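Local coordinates for 450aa long hypothetical fmu protein (Pyrococcus horikoshii, PDB 2YXL), which probably methylates RNA at carbon 5 of cytosine using S-adenosyl-L-methionine, as a member of the RsmB/NOP methyltransferase family, at residues F411-L416 / G423-T428. Residues are numbered along the deposited sequence; the frame is centred on the assembly and turned at random.
Sequences FKLVPL and GFLEGT
Pro415 and Gly427 lie with their CA atoms 3.8 Å apart, where the chain leaving the short strand 412-413 passes the type II beta turn Leu425-Thr428, at the surface of the Rossmann-like methyltransferase domain. One weak hydrogen bond joins the backbones: Leu416 N reaches Gly427 O at 3.1 Å, with an N-H...O angle of 127°. Gly427, at the third position of the turn, has a positive phi (110°), a backbone angle readily reached by a residue without CB, as is common at this position of type II turns. Leu413 CD2 lies against Gly427, 4.0 Å from its CA. The CB of Leu413 points toward the turn and its CG is anti to the backbone N (chi1 -160°); beyond it, the same CD2 methyl touches Leu425 CD2 at 3.9 Å and Thr428 CG2 at 3.8 Å. Strand 441-447 backs this small apolar cluster, with Leu446 against Leu413 and Phe442 against Thr428, while helix 398-407 packs on Leu425. The turn is closed twice on a single acceptor: Leu425 O takes the backbone N of Thr428 at 3.1 Å and, in the carbonyl plane on a lone pair, the hydroxyl OG1 of Thr428.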
loop_
_atom_site.group_PDB
_atom_site.type_symbol
_atom_site.label_atom_id
_atom_site.label_comp_id
_atom_site.label_asym_id
_atom_site.label_seq_id
_atom_site.Cartn_x
_atom_site.Cartn_y
_atom_site.Cartn_z
ATOM N N PHE A 411 -31.679 -1.803 0.515
ATOM C CA PHE A 411 -30.735 -1.572 -0.567
ATOM C C PHE A 411 -30.811 -2.704 -1.582
ATOM O O PHE A 411 -31.300 -3.796 -1.276
ATOM C CB PHE A 411 -29.309 -1.466 -0.018
ATOM C CG PHE A 411 -29.004 -0.149 0.635
ATOM C CD1 PHE A 411 -29.397 0.104 1.947
ATOM C CD2 PHE A 411 -28.314 0.840 -0.060
ATOM C CE1 PHE A 411 -29.113 1.323 2.553
ATOM C CE2 PHE A 411 -28.022 2.062 0.538
ATOM C CZ PHE A 411 -28.422 2.303 1.848
ATOM N N LYS A 412 -30.344 -2.428 -2.798
ATOM C CA LYS A 412 -30.136 -3.470 -3.800
ATOM C C LYS A 412 -28.848 -3.226 -4.589
ATOM O O LYS A 412 -28.396 -2.086 -4.735
ATOM C CB LYS A 412 -31.361 -3.642 -4.712
ATOM C CG LYS A 412 -31.830 -2.398 -5.451
ATOM C CD LYS A 412 -31.340 -2.392 -6.888
ATOM C CE LYS A 412 -32.195 -1.483 -7.754
ATOM N NZ LYS A 412 -31.697 -1.463 -9.155
ATOM N N LEU A 413 -28.262 -4.312 -5.081
ATOM C CA LEU A 413 -26.977 -4.267 -5.762
ATOM C C LEU A 413 -27.124 -3.766 -7.200
ATOM O O LEU A 413 -27.873 -4.343 -7.997
ATOM C CB LEU A 413 -26.328 -5.656 -5.725
ATOM C CG LEU A 413 -24.821 -5.819 -5.930
ATOM C CD1 LEU A 413 -24.019 -5.034 -4.901
ATOM C CD2 LEU A 413 -24.465 -7.292 -5.865
ATOM N N VAL A 414 -26.424 -2.674 -7.511
ATOM C CA VAL A 414 -26.394 -2.123 -8.869
ATOM C C VAL A 414 -25.262 -2.819 -9.624
ATOM O O VAL A 414 -24.097 -2.677 -9.251
ATOM C CB VAL A 414 -26.173 -0.584 -8.878
ATOM C CG1 VAL A 414 -26.277 -0.030 -10.296
ATOM C CG2 VAL A 414 -27.162 0.118 -7.962
ATOM N N PRO A 415 -25.606 -3.577 -10.687
ATOM C CA PRO A 415 -24.639 -4.408 -11.412
ATOM C C PRO A 415 -23.459 -3.605 -11.954
ATOM O O PRO A 415 -23.646 -2.507 -12.483
ATOM C CB PRO A 415 -25.466 -4.988 -12.565
ATOM C CG PRO A 415 -26.872 -4.926 -12.093
ATOM C CD PRO A 415 -26.955 -3.681 -11.271
ATOM N N LEU A 416 -22.259 -4.159 -11.801
ATOM C CA LEU A 416 -21.022 -3.531 -12.258
ATOM C C LEU A 416 -20.294 -4.426 -13.254
ATOM O O LEU A 416 -20.178 -5.634 -13.036
ATOM C CB LEU A 416 -20.107 -3.240 -11.061
ATOM C CG LEU A 416 -20.028 -1.837 -10.438
ATOM C CD1 LEU A 416 -21.352 -1.086 -10.450
ATOM C CD2 LEU A 416 -19.483 -1.930 -9.024
ATOM N N GLY A 423 -17.012 -10.216 -9.376
ATOM C CA GLY A 423 -16.698 -10.788 -8.067
ATOM C C GLY A 423 -17.424 -12.109 -7.875
ATOM O O GLY A 423 -18.013 -12.646 -8.814
ATOM N N PHE A 424 -17.398 -12.631 -6.653
ATOM C CA PHE A 424 -18.022 -13.928 -6.370
ATOM C C PHE A 424 -19.521 -13.814 -6.081
ATOM O O PHE A 424 -20.234 -14.819 -6.041
ATOM C CB PHE A 424 -17.260 -14.670 -5.268
ATOM C CG PHE A 424 -15.851 -15.027 -5.654
ATOM C CD1 PHE A 424 -14.790 -14.187 -5.327
ATOM C CD2 PHE A 424 -15.588 -16.192 -6.373
ATOM C CE1 PHE A 424 -13.480 -14.507 -5.695
ATOM C CE2 PHE A 424 -14.284 -16.524 -6.746
ATOM C CZ PHE A 424 -13.228 -15.678 -6.405
ATOM N N LEU A 425 -19.980 -12.581 -5.893
ATOM C CA LEU A 425 -21.399 -12.255 -5.885
ATOM C C LEU A 425 -21.690 -11.440 -7.143
ATOM O O LEU A 425 -21.017 -10.438 -7.398
ATOM C CB LEU A 425 -21.755 -11.455 -4.629
ATOM C CG LEU A 425 -23.201 -10.991 -4.438
ATOM C CD1 LEU A 425 -24.131 -12.160 -4.129
ATOM C CD2 LEU A 425 -23.263 -9.950 -3.334
ATOM N N GLU A 426 -22.672 -11.870 -7.933
ATOM C CA GLU A 426 -22.969 -11.210 -9.204
ATOM C C GLU A 426 -23.456 -9.774 -9.019
ATOM O O GLU A 426 -24.383 -9.514 -8.249
ATOM C CB GLU A 426 -23.967 -12.020 -10.040
ATOM C CG GLU A 426 -23.326 -13.163 -10.826
ATOM C CD GLU A 426 -24.059 -13.492 -12.122
ATOM O OE1 GLU A 426 -23.575 -14.375 -12.863
ATOM O OE2 GLU A 426 -25.109 -12.874 -12.407
ATOM N N GLY A 427 -22.820 -8.854 -9.740
ATOM C CA GLY A 427 -23.099 -7.425 -9.612
ATOM C C GLY A 427 -21.940 -6.689 -8.962
ATOM O O GLY A 427 -21.844 -5.461 -9.051
ATOM N N THR A 428 -21.069 -7.448 -8.295
ATOM C CA THR A 428 -19.866 -6.900 -7.676
ATOM C C THR A 428 -18.670 -7.063 -8.607
ATOM O O THR A 428 -18.667 -7.925 -9.489
ATOM C CB THR A 428 -19.550 -7.556 -6.302
ATOM O OG1 THR A 428 -19.224 -8.942 -6.476
ATOM C CG2 THR A 428 -20.729 -7.413 -5.342
#